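MHC class I protein (Ginglymostoma cirratum, PDB 6LUP) probably presents bound peptides at the cell surface for recognition by T cells, as a shark class I major histocompatibility molecule. Local coordinates at residues A[68-79]-A[89-97]. Residues are numbered along the deposited sequence; the frame is centred on the assembly and turned at random.
Sequences WEPWGKANIDIL and IHTYQLMCG
The ring of Y92 lies beneath helix 68-79, where N75, W71 and L79 approach it from different sides. Y92 CG is anti to the backbone N (chi1 -161°), a setting that lays the ring under the helix and carries OH on to H113 ND1, its hydrogen-bond partner on strand 108-115. N75 covers one ring face: its CB makes a CH-pi contact 4.2 Å from the Y92 ring centroid, and its OD1 lies 3.5 Å from Y92 CZ, displaced toward the rim. The amide is inclined steeply to the ring, and N75 OD1, buried here, has no hydrogen-bonding partner in the model. L79 comes to the ring edge instead, with CD1 in the ring plane and 3.7 Å from Y92 CE1. From the W71 indole, the CZ3 corner reaches Y92 CE2 at 3.6 Å; the planes of the W71 six-membered ring and the Y92 ring are almost perpendicular (88°), but the approach is oblique, neither a stack nor edge-to-face.

The contact is a worked example of how a wall meets the floor in the class I MHC platform: helix 55-82 forms one wall of the peptide groove, and strand 91-100 is a central strand of the antiparallel floor. The axes of helix 68-79 and strand 91-97 make an angle of 129°, and G72, with no side chain to intervene, brings its CA to 6.4 Å from Y92 CA. No hydrogen bond joins 68-79 to 89-97, and the contact between them rests mainly on apolar and aromatic side chains.

Further along the strand, L94 sends CD1 over one face of the W68 ring, 3.5 Å from W68 CZ3. W68 CZ3 lies above the rim of one face of W71, and N75 OD1 above the rim of the opposite face. Both indoles hydrogen-bond through NE1 to the backbone of the bound peptide.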
ATOM      1  N   TRP A  68      15.847  10.231  10.755  1.00 36.15           N
ATOM      2  CA  TRP A  68      14.844   9.241  11.148  1.00 36.50           C
ATOM      3  C   TRP A  68      15.432   7.835  11.275  1.00 37.56           C
ATOM      4  O   TRP A  68      14.969   7.043  12.090  1.00 38.04           O
ATOM      5  CB  TRP A  68      13.679   9.210  10.151  1.00 35.57           C
ATOM      6  CG  TRP A  68      12.686  10.336  10.284  1.00 35.04           C
ATOM      7  CD1 TRP A  68      12.477  11.352   9.393  1.00 34.67           C
ATOM      8  CD2 TRP A  68      11.753  10.547  11.354  1.00 35.04           C
ATOM      9  NE1 TRP A  68      11.479  12.188   9.846  1.00 34.35           N
ATOM     10  CE2 TRP A  68      11.018  11.718  11.047  1.00 34.61           C
ATOM     11  CE3 TRP A  68      11.472   9.870  12.545  1.00 35.63           C
ATOM     12  CZ2 TRP A  68      10.019  12.219  11.881  1.00 34.71           C
ATOM     13  CZ3 TRP A  68      10.481  10.373  13.381  1.00 35.91           C
ATOM     14  CH2 TRP A  68       9.766  11.537  13.042  1.00 35.52           C
ATOM     15  N   GLU A  69      16.449   7.540  10.465  1.00 38.39           N
ATOM     16  CA  GLU A  69      17.004   6.182  10.357  1.00 40.04           C
ATOM     17  C   GLU A  69      17.531   5.607  11.681  1.00 41.37           C
ATOM     18  O   GLU A  69      17.096   4.524  12.092  1.00 42.42           O
ATOM     19  CB  GLU A  69      18.069   6.106   9.257  1.00 40.41           C
ATOM     20  CG  GLU A  69      18.670   4.717   9.083  1.00 42.01           C
ATOM     21  CD  GLU A  69      19.775   4.660   8.041  1.00 42.75           C
ATOM     22  OE1 GLU A  69      19.797   5.503   7.114  1.00 42.26           O
ATOM     23  OE2 GLU A  69      20.628   3.754   8.146  1.00 44.26           O
ATOM     24  N   PRO A  70      18.469   6.311  12.349  1.00 41.60           N
ATOM     25  CA  PRO A  70      18.924   5.803  13.644  1.00 42.76           C
ATOM     26  C   PRO A  70      17.824   5.841  14.711  1.00 43.29           C
ATOM     27  O   PRO A  70      17.747   4.928  15.540  1.00 44.71           O
ATOM     28  CB  PRO A  70      20.074   6.749  14.015  1.00 42.40           C
ATOM     29  CG  PRO A  70      19.863   7.971  13.186  1.00 41.21           C
ATOM     30  CD  PRO A  70      19.263   7.473  11.913  1.00 40.80           C
ATOM     31  N   TRP A  71      16.981   6.874  14.665  1.00 42.49           N
ATOM     32  CA  TRP A  71      15.925   7.089  15.656  1.00 42.84           C
ATOM     33  C   TRP A  71      15.102   5.824  15.913  1.00 44.48           C
ATOM     34  O   TRP A  71      15.016   5.346  17.048  1.00 45.45           O
ATOM     35  CB  TRP A  71      15.016   8.240  15.218  1.00 41.18           C
ATOM     36  CG  TRP A  71      13.887   8.557  16.174  1.00 41.00           C
ATOM     37  CD1 TRP A  71      13.975   9.249  17.349  1.00 41.33           C
ATOM     38  CD2 TRP A  71      12.506   8.208  16.017  1.00 40.61           C
ATOM     39  NE1 TRP A  71      12.735   9.351  17.936  1.00 41.19           N
ATOM     40  CE2 TRP A  71      11.816   8.720  17.140  1.00 40.89           C
ATOM     41  CE3 TRP A  71      11.786   7.511  15.042  1.00 40.32           C
ATOM     42  CZ2 TRP A  71      10.440   8.553  17.317  1.00 41.24           C
ATOM     43  CZ3 TRP A  71      10.411   7.345  15.216  1.00 40.71           C
ATOM     44  CH2 TRP A  71       9.756   7.865  16.348  1.00 41.06           C
ATOM     45  N   GLY A  72      14.521   5.282  14.848  1.00 44.77           N
ATOM     46  CA  GLY A  72      13.688   4.093  14.943  1.00 46.68           C
ATOM     47  C   GLY A  72      14.423   2.851  15.412  1.00 49.04           C
ATOM     48  O   GLY A  72      13.851   2.030  16.126  1.00 49.53           O
ATOM     49  N   LYS A  73      15.684   2.704  15.008  1.00 50.50           N
ATOM     50  CA  LYS A  73      16.497   1.599  15.498  1.00 53.12           C
ATOM     51  C   LYS A  73      16.691   1.713  17.009  1.00 54.56           C
ATOM     52  O   LYS A  73      16.491   0.740  17.735  1.00 55.72           O
ATOM     53  CB  LYS A  73      17.841   1.499  14.770  1.00 53.91           C
ATOM     54  CG  LYS A  73      18.565   0.188  15.061  1.00 56.38           C
ATOM     55  CD  LYS A  73      19.523  -0.223  13.952  1.00 57.26           C
ATOM     56  CE  LYS A  73      20.977   0.027  14.317  1.00 58.16           C
ATOM     57  NZ  LYS A  73      21.890  -0.784  13.461  1.00 59.29           N
ATOM     58  N   ALA A  74      17.054   2.907  17.478  1.00 54.66           N
ATOM     59  CA  ALA A  74      17.167   3.169  18.913  1.00 55.60           C
ATOM     60  C   ALA A  74      15.863   2.808  19.623  1.00 56.84           C
ATOM     61  O   ALA A  74      15.877   2.216  20.706  1.00 57.86           O
ATOM     62  CB  ALA A  74      17.527   4.621  19.165  1.00 54.23           C
ATOM     63  N   ASN A  75      14.743   3.152  18.987  1.00 56.49           N
ATOM     64  CA  ASN A  75      13.419   2.849  19.516  1.00 57.53           C
ATOM     65  C   ASN A  75      13.211   1.362  19.794  1.00 60.09           C
ATOM     66  O   ASN A  75      12.712   1.005  20.860  1.00 61.72           O
ATOM     67  CB  ASN A  75      12.320   3.378  18.586  1.00 55.64           C
ATOM     68  CG  ASN A  75      12.136   4.884  18.679  1.00 54.48           C
ATOM     69  OD1 ASN A  75      11.204   5.437  18.092  1.00 53.10           O
ATOM     70  ND2 ASN A  75      13.013   5.555  19.419  1.00 54.61           N
ATOM     71  N   ILE A  76      13.605   0.497  18.858  1.00 61.77           N
ATOM     72  CA  ILE A  76      13.366  -0.944  19.022  1.00 64.84           C
ATOM     73  C   ILE A  76      14.066  -1.493  20.265  1.00 67.71           C
ATOM     74  O   ILE A  76      13.518  -2.353  20.949  1.00 69.86           O
ATOM     75  CB  ILE A  76      13.685  -1.793  17.759  1.00 64.99           C
ATOM     76  CG1 ILE A  76      15.196  -1.921  17.524  1.00 66.72           C
ATOM     77  CG2 ILE A  76      12.967  -1.236  16.533  1.00 62.76           C
ATOM     78  CD1 ILE A  76      15.601  -3.056  16.602  1.00 68.19           C
ATOM     79  N   ASP A  77      15.256  -0.970  20.564  1.00 69.21           N
ATOM     80  CA  ASP A  77      15.979  -1.352  21.776  1.00 72.31           C
ATOM     81  C   ASP A  77      15.334  -0.767  23.025  1.00 72.47           C
ATOM     82  O   ASP A  77      15.245  -1.441  24.048  1.00 75.26           O
ATOM     83  CB  ASP A  77      17.452  -0.940  21.704  1.00 73.90           C
ATOM     84  CG  ASP A  77      18.250  -1.789  20.729  1.00 75.70           C
ATOM     85  OD1 ASP A  77      18.268  -1.454  19.523  1.00 74.98           O
ATOM     86  OD2 ASP A  77      18.866  -2.786  21.171  1.00 77.78           O
ATOM     87  N   ILE A  78      14.885   0.482  22.935  1.00 70.74           N
ATOM     88  CA  ILE A  78      14.226   1.152  24.059  1.00 71.03           C
ATOM     89  C   ILE A  78      12.948   0.419  24.473  1.00 72.61           C
ATOM     90  O   ILE A  78      12.733   0.152  25.658  1.00 74.41           O
ATOM     91  CB  ILE A  78      13.933   2.643  23.757  1.00 68.61           C
ATOM     92  CG1 ILE A  78      15.242   3.432  23.639  1.00 67.50           C
ATOM     93  CG2 ILE A  78      13.054   3.258  24.841  1.00 68.68           C
ATOM     94  CD1 ILE A  78      15.093   4.798  23.002  1.00 65.55           C
ATOM     95  N   LEU A  79      12.119   0.077  23.490  1.00 72.26           N
ATOM     96  CA  LEU A  79      10.827  -0.548  23.757  1.00 73.85           C
ATOM     97  C   LEU A  79      10.929  -2.020  24.157  1.00 76.61           C
ATOM     98  O   LEU A  79      10.067  -2.530  24.870  1.00 77.93           O
ATOM     99  CB  LEU A  79       9.873  -0.362  22.573  1.00 71.70           C
ATOM    100  CG  LEU A  79       9.388   1.071  22.322  1.00 70.19           C
ATOM    101  CD1 LEU A  79       8.486   1.119  21.101  1.00 69.01           C
ATOM    102  CD2 LEU A  79       8.673   1.657  23.531  1.00 70.69           C
ATOM    103  N   ILE A  89      12.367 -10.915  16.555  1.00 81.63           N
ATOM    104  CA  ILE A  89      12.151 -10.034  15.410  1.00 77.86           C
ATOM    105  C   ILE A  89      11.163  -8.934  15.792  1.00 74.84           C
ATOM    106  O   ILE A  89      10.048  -9.222  16.231  1.00 75.03           O
ATOM    107  CB  ILE A  89      11.667 -10.826  14.175  1.00 78.28           C
ATOM    108  CG1 ILE A  89      12.741 -11.833  13.746  1.00 80.09           C
ATOM    109  CG2 ILE A  89      11.339  -9.886  13.020  1.00 76.21           C
ATOM    110  CD1 ILE A  89      12.199 -13.100  13.120  1.00 81.62           C
ATOM    111  N   HIS A  90      11.582  -7.678  15.637  1.00 71.51           N
ATOM    112  CA  HIS A  90      10.770  -6.538  16.073  1.00 68.72           C
ATOM    113  C   HIS A  90      10.684  -5.388  15.067  1.00 64.64           C
ATOM    114  O   HIS A  90      11.533  -5.249  14.187  1.00 63.92           O
ATOM    115  CB  HIS A  90      11.248  -6.038  17.438  1.00 70.36           C
ATOM    116  CG  HIS A  90      11.138  -7.067  18.517  1.00 73.97           C
ATOM    117  ND1 HIS A  90       9.925  -7.490  19.019  1.00 74.75           N
ATOM    118  CD2 HIS A  90      12.086  -7.777  19.174  1.00 76.36           C
ATOM    119  CE1 HIS A  90      10.131  -8.408  19.947  1.00 76.97           C
ATOM    120  NE2 HIS A  90      11.433  -8.600  20.061  1.00 78.31           N
ATOM    121  N   THR A  91       9.647  -4.569  15.223  1.00 61.45           N
ATOM    122  CA  THR A  91       9.298  -3.533  14.257  1.00 57.40           C
ATOM    123  C   THR A  91       8.895  -2.228  14.937  1.00 55.03           C
ATOM    124  O   THR A  91       8.255  -2.233  15.994  1.00 55.98           O
ATOM    125  CB  THR A  91       8.133  -4.008  13.359  1.00 57.11           C
ATOM    126  OG1 THR A  91       8.537  -5.173  12.634  1.00 58.60           O
ATOM    127  CG2 THR A  91       7.725  -2.945  12.358  1.00 55.90           C
ATOM    128  N   TYR A  92       9.286  -1.114  14.329  1.00 51.46           N
ATOM    129  CA  TYR A  92       8.692   0.174  14.644  1.00 49.00           C
ATOM    130  C   TYR A  92       8.072   0.765  13.380  1.00 47.06           C
ATOM    131  O   TYR A  92       8.603   0.595  12.280  1.00 46.66           O
ATOM    132  CB  TYR A  92       9.724   1.134  15.236  1.00 48.28           C
ATOM    133  CG  TYR A  92       9.108   2.299  15.986  1.00 47.69           C
ATOM    134  CD1 TYR A  92       8.818   2.205  17.348  1.00 48.53           C
ATOM    135  CD2 TYR A  92       8.807   3.492  15.335  1.00 46.39           C
ATOM    136  CE1 TYR A  92       8.253   3.265  18.038  1.00 48.42           C
ATOM    137  CE2 TYR A  92       8.239   4.557  16.015  1.00 46.47           C
ATOM    138  CZ  TYR A  92       7.967   4.442  17.367  1.00 47.51           C
ATOM    139  OH  TYR A  92       7.406   5.503  18.045  1.00 47.52           O
ATOM    140  N   GLN A  93       6.941   1.447  13.539  1.00 45.52           N
ATOM    141  CA  GLN A  93       6.253   2.057  12.408  1.00 43.73           C
ATOM    142  C   GLN A  93       5.790   3.471  12.718  1.00 42.68           C
ATOM    143  O   GLN A  93       5.389   3.766  13.844  1.00 43.35           O
ATOM    144  CB  GLN A  93       5.063   1.201  11.979  1.00 43.83           C
ATOM    145  CG  GLN A  93       5.452  -0.093  11.291  1.00 44.51           C
ATOM    146  CD  GLN A  93       4.304  -1.073  11.217  1.00 45.28           C
ATOM    147  OE1 GLN A  93       3.954  -1.719  12.206  1.00 46.43           O
ATOM    148  NE2 GLN A  93       3.710  -1.192  10.040  1.00 44.82           N
ATOM    149  N   LEU A  94       5.854   4.335  11.708  1.00 40.94           N
ATOM    150  CA  LEU A  94       5.357   5.698  11.819  1.00 39.93           C
ATOM    151  C   LEU A  94       4.511   6.032  10.602  1.00 39.10           C
ATOM    152  O   LEU A  94       4.919   5.790   9.472  1.00 38.96           O
ATOM    153  CB  LEU A  94       6.513   6.692  11.927  1.00 39.31           C
ATOM    154  CG  LEU A  94       6.279   8.092  12.503  1.00 39.16           C
ATOM    155  CD1 LEU A  94       7.532   8.926  12.314  1.00 38.81           C
ATOM    156  CD2 LEU A  94       5.100   8.817  11.886  1.00 39.19           C
ATOM    157  N   MET A  95       3.333   6.588  10.851  1.00 38.92           N
ATOM    158  CA  MET A  95       2.461   7.102   9.810  1.00 38.60           C
ATOM    159  C   MET A  95       2.207   8.563  10.085  1.00 38.47           C
ATOM    160  O   MET A  95       1.724   8.909  11.165  1.00 39.14           O
ATOM    161  CB  MET A  95       1.102   6.421   9.889  1.00 40.08           C
ATOM    162  CG  MET A  95       0.895   5.252   8.963  1.00 40.94           C
ATOM    163  SD  MET A  95      -0.675   4.441   9.344  1.00 42.45           S
ATOM    164  CE  MET A  95      -1.847   5.628   8.680  1.00 42.27           C
ATOM    165  N   CYS A  96       2.503   9.426   9.127  1.00 37.48           N
ATOM    166  CA  CYS A  96       2.014  10.794   9.230  1.00 37.51           C
ATOM    167  C   CYS A  96       1.603  11.336   7.878  1.00 36.73           C
ATOM    168  O   CYS A  96       2.039  10.835   6.836  1.00 36.31           O
ATOM    169  CB  CYS A  96       3.025  11.712   9.922  1.00 37.78           C
ATOM    170  SG  CYS A  96       4.649  11.725   9.154  1.00 38.42           S
ATOM    171  N   GLY A  97       0.737  12.341   7.909  1.00 36.57           N
ATOM    172  CA  GLY A  97       0.297  12.997   6.699  1.00 36.50           C
ATOM    173  C   GLY A  97      -0.810  13.996   6.923  1.00 37.29           C
ATOM    174  O   GLY A  97      -1.202  14.268   8.057  1.00 37.60           O
TER